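Local coordinates for hypothetical protein TTHA1606 (PDB 2YYB) that is of unknown function but belongs to the GTP cyclohydrolase I type 2/NIF3 family and probably binds a pair of divalent metal ions, at residues 177-190 against 197-210. Residues are numbered along the deposited sequence; the frame is centred on the assembly and turned at random.
Sequences LPKVDADLFVTGEP and ETFERGLNVIYAGH
Phe185 N donates to Asn204 O (3.0 Å), opening a parallel ladder between strands 184-187 and 204-207. Phe185 O then accepts from Ile206 N with an N-H...O angle of 164°, Ile206 O from Thr187 N, and Thr187 O from Ala208 N. Past the strands, Gly209 N reaches Gly188 O; this bond and the first are both bent, with N-H...O angles of 139° and 135°, and those between them are straighter.

On the side of the sheet carrying Phe185 and Thr187, apolar packing centres on the Tyr207 ring. Pro190 CB lies over one face, 3.5 Å from the ring centroid, in a CH-pi contact; Val205 CG1 lies over the opposite face, toward its rim, and also meets Phe185 CD2 (4.0 Å). Thr187 has OG1 anti to the backbone N, hydrogen-bonded to Val169 O and Gly173 N, which leaves CG2 beside the Tyr207 ring.

The two strands and helix 195-200 form a beta-alpha-beta unit, its strands adjacent in a mixed four-stranded sheet. The helix ends in a Schellman motif with Gly202 as C-prime residue, and the chain turns into Leu203, whose CD2 meets Leu177 CG (4.0 Å) and Val180 CB. On the other side of the sheet, Leu184 CD1 packs on Ile206 CG1 (3.7 Å), against helix 141-147.

His210, predicted to bind a metal together with His65 and Glu214, stacks on the His192 ring of the second subunit, whose His192 N donates a hydrogen bond to Glu189 OE1.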
loop_
_atom_site.group_PDB
_atom_site.type_symbol
_atom_site.label_atom_id
_atom_site.label_comp_id
_atom_site.label_asym_id
_atom_site.label_seq_id
_atom_site.Cartn_x
_atom_site.Cartn_y
_atom_site.Cartn_z
ATOM N N LEU A 177 -18.058 -7.394 16.826
ATOM C CA LEU A 177 -18.767 -6.884 17.999
ATOM C C LEU A 177 -19.367 -5.480 17.866
ATOM O O LEU A 177 -20.550 -5.282 18.120
ATOM C CB LEU A 177 -17.845 -6.905 19.212
ATOM C CG LEU A 177 -18.482 -7.439 20.493
ATOM C CD1 LEU A 177 -19.025 -8.824 20.237
ATOM C CD2 LEU A 177 -17.457 -7.486 21.597
ATOM N N PRO A 178 -18.556 -4.494 17.458
ATOM C CA PRO A 178 -18.987 -3.104 17.293
ATOM C C PRO A 178 -20.213 -2.850 16.430
ATOM O O PRO A 178 -20.885 -1.831 16.596
ATOM C CB PRO A 178 -17.740 -2.430 16.736
ATOM C CG PRO A 178 -17.084 -3.526 15.973
ATOM C CD PRO A 178 -17.179 -4.652 16.957
ATOM N N LYS A 179 -20.513 -3.765 15.515
ATOM C CA LYS A 179 -21.667 -3.602 14.637
ATOM C C LYS A 179 -22.891 -4.393 15.115
ATOM O O LYS A 179 -24.006 -4.175 14.646
ATOM C CB LYS A 179 -21.286 -4.013 13.214
ATOM C CG LYS A 179 -20.206 -3.134 12.581
ATOM C CD LYS A 179 -19.852 -3.604 11.174
ATOM C CE LYS A 179 -19.137 -2.518 10.359
ATOM N NZ LYS A 179 -17.793 -2.140 10.906
ATOM N N VAL A 180 -22.681 -5.299 16.062
ATOM C CA VAL A 180 -23.770 -6.109 16.591
ATOM C C VAL A 180 -24.889 -5.222 17.093
ATOM O O VAL A 180 -24.673 -4.355 17.940
ATOM C CB VAL A 180 -23.296 -7.000 17.762
ATOM C CG1 VAL A 180 -24.477 -7.709 18.383
ATOM C CG2 VAL A 180 -22.291 -8.019 17.263
ATOM N N ASP A 181 -26.092 -5.444 16.579
ATOM C CA ASP A 181 -27.232 -4.646 16.996
ATOM C C ASP A 181 -28.460 -5.519 17.308
ATOM O O ASP A 181 -29.593 -5.170 16.969
ATOM C CB ASP A 181 -27.546 -3.620 15.904
ATOM C CG ASP A 181 -28.241 -4.236 14.696
ATOM O OD1 ASP A 181 -27.899 -5.369 14.304
ATOM O OD2 ASP A 181 -29.133 -3.570 14.130
ATOM N N ALA A 182 -28.228 -6.653 17.969
ATOM C CA ALA A 182 -29.311 -7.575 18.330
ATOM C C ALA A 182 -29.304 -7.758 19.844
ATOM O O ALA A 182 -28.366 -7.295 20.522
ATOM C CB ALA A 182 -29.102 -8.953 17.628
ATOM N N ASP A 183 -30.328 -8.437 20.370
ATOM C CA ASP A 183 -30.424 -8.687 21.808
ATOM C C ASP A 183 -29.390 -9.714 22.230
ATOM O O ASP A 183 -29.010 -9.798 23.409
ATOM C CB ASP A 183 -31.811 -9.219 22.190
ATOM C CG ASP A 183 -32.935 -8.335 21.694
ATOM O OD1 ASP A 183 -32.718 -7.100 21.590
ATOM O OD2 ASP A 183 -34.035 -8.881 21.426
ATOM N N LEU A 184 -28.961 -10.509 21.254
ATOM C CA LEU A 184 -27.981 -11.557 21.482
ATOM C C LEU A 184 -27.093 -11.725 20.272
ATOM O O LEU A 184 -27.512 -11.478 19.134
ATOM C CB LEU A 184 -28.672 -12.886 21.771
ATOM C CG LEU A 184 -27.784 -14.133 21.761
ATOM C CD1 LEU A 184 -26.647 -13.992 22.732
ATOM C CD2 LEU A 184 -28.619 -15.337 22.131
ATOM N N PHE A 185 -25.859 -12.141 20.540
ATOM C CA PHE A 185 -24.865 -12.383 19.509
ATOM C C PHE A 185 -24.282 -13.760 19.796
ATOM O O PHE A 185 -23.878 -14.056 20.927
ATOM C CB PHE A 185 -23.775 -11.319 19.558
ATOM C CG PHE A 185 -22.649 -11.546 18.578
ATOM C CD1 PHE A 185 -22.896 -11.633 17.216
ATOM C CD2 PHE A 185 -21.331 -11.628 19.019
ATOM C CE1 PHE A 185 -21.844 -11.794 16.309
ATOM C CE2 PHE A 185 -20.284 -11.787 18.119
ATOM C CZ PHE A 185 -20.542 -11.870 16.763
ATOM N N VAL A 186 -24.272 -14.601 18.769
ATOM C CA VAL A 186 -23.761 -15.953 18.879
ATOM C C VAL A 186 -22.523 -16.114 18.024
ATOM O O VAL A 186 -22.540 -15.783 16.844
ATOM C CB VAL A 186 -24.786 -16.973 18.378
ATOM C CG1 VAL A 186 -24.229 -18.389 18.524
ATOM C CG2 VAL A 186 -26.084 -16.820 19.150
ATOM N N THR A 187 -21.446 -16.611 18.617
ATOM C CA THR A 187 -20.228 -16.844 17.862
ATOM C C THR A 187 -19.479 -17.983 18.543
ATOM O O THR A 187 -19.985 -18.566 19.504
ATOM C CB THR A 187 -19.359 -15.548 17.752
ATOM O OG1 THR A 187 -18.356 -15.733 16.744
ATOM C CG2 THR A 187 -18.703 -15.218 19.068
ATOM N N GLY A 188 -18.295 -18.328 18.058
ATOM C CA GLY A 188 -17.593 -19.426 18.687
ATOM C C GLY A 188 -16.468 -19.112 19.654
ATOM O O GLY A 188 -16.479 -19.572 20.786
ATOM N N GLU A 189 -15.494 -18.321 19.219
ATOM C CA GLU A 189 -14.334 -18.042 20.055
ATOM C C GLU A 189 -14.339 -16.694 20.760
ATOM O O GLU A 189 -14.551 -15.656 20.133
ATOM C CB GLU A 189 -13.061 -18.186 19.209
ATOM C CG GLU A 189 -11.911 -18.864 19.942
ATOM C CD GLU A 189 -10.807 -19.374 18.997
ATOM O OE1 GLU A 189 -9.870 -20.059 19.475
ATOM O OE2 GLU A 189 -10.878 -19.098 17.782
ATOM N N PRO A 190 -14.106 -16.699 22.084
ATOM C CA PRO A 190 -14.067 -15.509 22.933
ATOM C C PRO A 190 -12.678 -14.853 22.952
ATOM O O PRO A 190 -11.657 -15.540 23.011
ATOM C CB PRO A 190 -14.434 -16.067 24.298
ATOM C CG PRO A 190 -13.701 -17.351 24.305
ATOM C CD PRO A 190 -14.049 -17.911 22.921
ATOM N N GLU A 197 -15.843 -4.180 26.514
ATOM C CA GLU A 197 -16.736 -3.551 25.562
ATOM C C GLU A 197 -18.102 -4.269 25.591
ATOM O O GLU A 197 -19.157 -3.626 25.633
ATOM C CB GLU A 197 -16.135 -3.597 24.162
ATOM C CG GLU A 197 -16.912 -2.763 23.183
ATOM C CD GLU A 197 -16.659 -3.145 21.736
ATOM O OE1 GLU A 197 -17.427 -2.674 20.861
ATOM O OE2 GLU A 197 -15.698 -3.905 21.482
ATOM N N THR A 198 -18.075 -5.600 25.583
ATOM C CA THR A 198 -19.296 -6.385 25.628
ATOM C C THR A 198 -20.256 -5.991 26.775
ATOM O O THR A 198 -21.459 -5.867 26.564
ATOM C CB THR A 198 -18.969 -7.881 25.753
ATOM O OG1 THR A 198 -18.458 -8.349 24.513
ATOM C CG2 THR A 198 -20.194 -8.682 26.097
ATOM N N PHE A 199 -19.744 -5.808 27.982
ATOM C CA PHE A 199 -20.624 -5.437 29.073
ATOM C C PHE A 199 -21.021 -3.961 29.048
ATOM O O PHE A 199 -22.204 -3.626 29.146
ATOM C CB PHE A 199 -19.994 -5.801 30.412
ATOM C CG PHE A 199 -19.868 -7.283 30.621
ATOM C CD1 PHE A 199 -18.735 -7.976 30.177
ATOM C CD2 PHE A 199 -20.913 -8.008 31.194
ATOM C CE1 PHE A 199 -18.649 -9.359 30.294
ATOM C CE2 PHE A 199 -20.829 -9.397 31.313
ATOM C CZ PHE A 199 -19.698 -10.069 30.859
ATOM N N GLU A 200 -20.037 -3.087 28.886
ATOM C CA GLU A 200 -20.289 -1.666 28.854
ATOM C C GLU A 200 -21.330 -1.298 27.833
ATOM O O GLU A 200 -22.055 -0.327 28.008
ATOM C CB GLU A 200 -19.004 -0.918 28.573
ATOM C CG GLU A 200 -18.078 -0.944 29.737
ATOM C CD GLU A 200 -16.839 -0.158 29.476
ATOM O OE1 GLU A 200 -16.948 0.896 28.813
ATOM O OE2 GLU A 200 -15.760 -0.582 29.935
ATOM N N ARG A 201 -21.416 -2.075 26.768
ATOM C CA ARG A 201 -22.394 -1.792 25.741
ATOM C C ARG A 201 -23.667 -2.648 25.907
ATOM O O ARG A 201 -24.502 -2.725 24.998
ATOM C CB ARG A 201 -21.767 -2.004 24.359
ATOM C CG ARG A 201 -22.679 -1.559 23.235
ATOM C CD ARG A 201 -21.908 -1.190 21.997
ATOM N NE ARG A 201 -21.278 -2.353 21.406
ATOM C CZ ARG A 201 -20.215 -2.286 20.618
ATOM N NH1 ARG A 201 -19.658 -1.102 20.326
ATOM N NH2 ARG A 201 -19.703 -3.408 20.127
ATOM N N GLY A 202 -23.813 -3.272 27.076
ATOM C CA GLY A 202 -24.970 -4.104 27.357
ATOM C C GLY A 202 -25.301 -5.135 26.295
ATOM O O GLY A 202 -26.457 -5.291 25.902
ATOM N N LEU A 203 -24.284 -5.848 25.832
ATOM C CA LEU A 203 -24.457 -6.874 24.818
ATOM C C LEU A 203 -24.559 -8.245 25.471
ATOM O O LEU A 203 -23.961 -8.506 26.512
ATOM C CB LEU A 203 -23.257 -6.870 23.875
ATOM C CG LEU A 203 -23.401 -6.442 22.417
ATOM C CD1 LEU A 203 -24.189 -5.164 22.303
ATOM C CD2 LEU A 203 -22.017 -6.254 21.830
ATOM N N ASN A 204 -25.349 -9.112 24.866
ATOM C CA ASN A 204 -25.483 -10.474 25.344
ATOM C C ASN A 204 -24.658 -11.225 24.322
ATOM O O ASN A 204 -24.855 -11.035 23.111
ATOM C CB ASN A 204 -26.932 -10.952 25.257
ATOM C CG ASN A 204 -27.749 -10.608 26.487
ATOM O OD1 ASN A 204 -28.976 -10.470 26.395
ATOM N ND2 ASN A 204 -27.089 -10.487 27.646
ATOM N N VAL A 205 -23.724 -12.047 24.789
ATOM C CA VAL A 205 -22.896 -12.804 23.864
ATOM C C VAL A 205 -22.708 -14.214 24.363
ATOM O O VAL A 205 -22.432 -14.421 25.546
ATOM C CB VAL A 205 -21.486 -12.175 23.686
ATOM C CG1 VAL A 205 -20.660 -13.016 22.712
ATOM C CG2 VAL A 205 -21.603 -10.759 23.193
ATOM N N ILE A 206 -22.869 -15.182 23.465
ATOM C CA ILE A 206 -22.682 -16.591 23.820
ATOM C C ILE A 206 -21.560 -17.154 22.940
ATOM O O ILE A 206 -21.640 -17.082 21.707
ATOM C CB ILE A 206 -23.953 -17.464 23.539
ATOM C CG1 ILE A 206 -25.168 -16.948 24.311
ATOM C CG2 ILE A 206 -23.672 -18.918 23.924
ATOM C CD1 ILE A 206 -25.102 -17.219 25.782
ATOM N N TYR A 207 -20.528 -17.704 23.575
ATOM C CA TYR A 207 -19.388 -18.310 22.861
ATOM C C TYR A 207 -19.553 -19.824 22.919
ATOM O O TYR A 207 -19.390 -20.424 23.975
ATOM C CB TYR A 207 -18.055 -17.897 23.513
ATOM C CG TYR A 207 -17.773 -16.427 23.348
ATOM C CD1 TYR A 207 -17.557 -15.884 22.083
ATOM C CD2 TYR A 207 -17.805 -15.555 24.444
ATOM C CE1 TYR A 207 -17.388 -14.509 21.905
ATOM C CE2 TYR A 207 -17.633 -14.171 24.271
ATOM C CZ TYR A 207 -17.431 -13.665 23.000
ATOM O OH TYR A 207 -17.306 -12.316 22.798
ATOM N N ALA A 208 -19.877 -20.436 21.782
ATOM C CA ALA A 208 -20.101 -21.879 21.747
ATOM C C ALA A 208 -18.972 -22.747 21.173
ATOM O O ALA A 208 -19.182 -23.929 20.875
ATOM C CB ALA A 208 -21.407 -22.163 21.017
ATOM N N GLY A 209 -17.782 -22.166 21.028
ATOM C CA GLY A 209 -16.645 -22.910 20.511
ATOM C C GLY A 209 -16.383 -22.662 19.040
ATOM O O GLY A 209 -17.320 -22.600 18.254
ATOM N N HIS A 210 -15.119 -22.504 18.660
ATOM C CA HIS A 210 -14.795 -22.277 17.257
ATOM C C HIS A 210 -15.047 -23.582 16.491
ATOM O O HIS A 210 -15.638 -23.580 15.410
ATOM C CB HIS A 210 -13.333 -21.844 17.112
ATOM C CG HIS A 210 -13.017 -21.192 15.801
ATOM N ND1 HIS A 210 -13.362 -21.747 14.587
ATOM C CD2 HIS A 210 -12.348 -20.049 15.515
ATOM C CE1 HIS A 210 -12.916 -20.974 13.610
ATOM N NE2 HIS A 210 -12.298 -19.937 14.147
#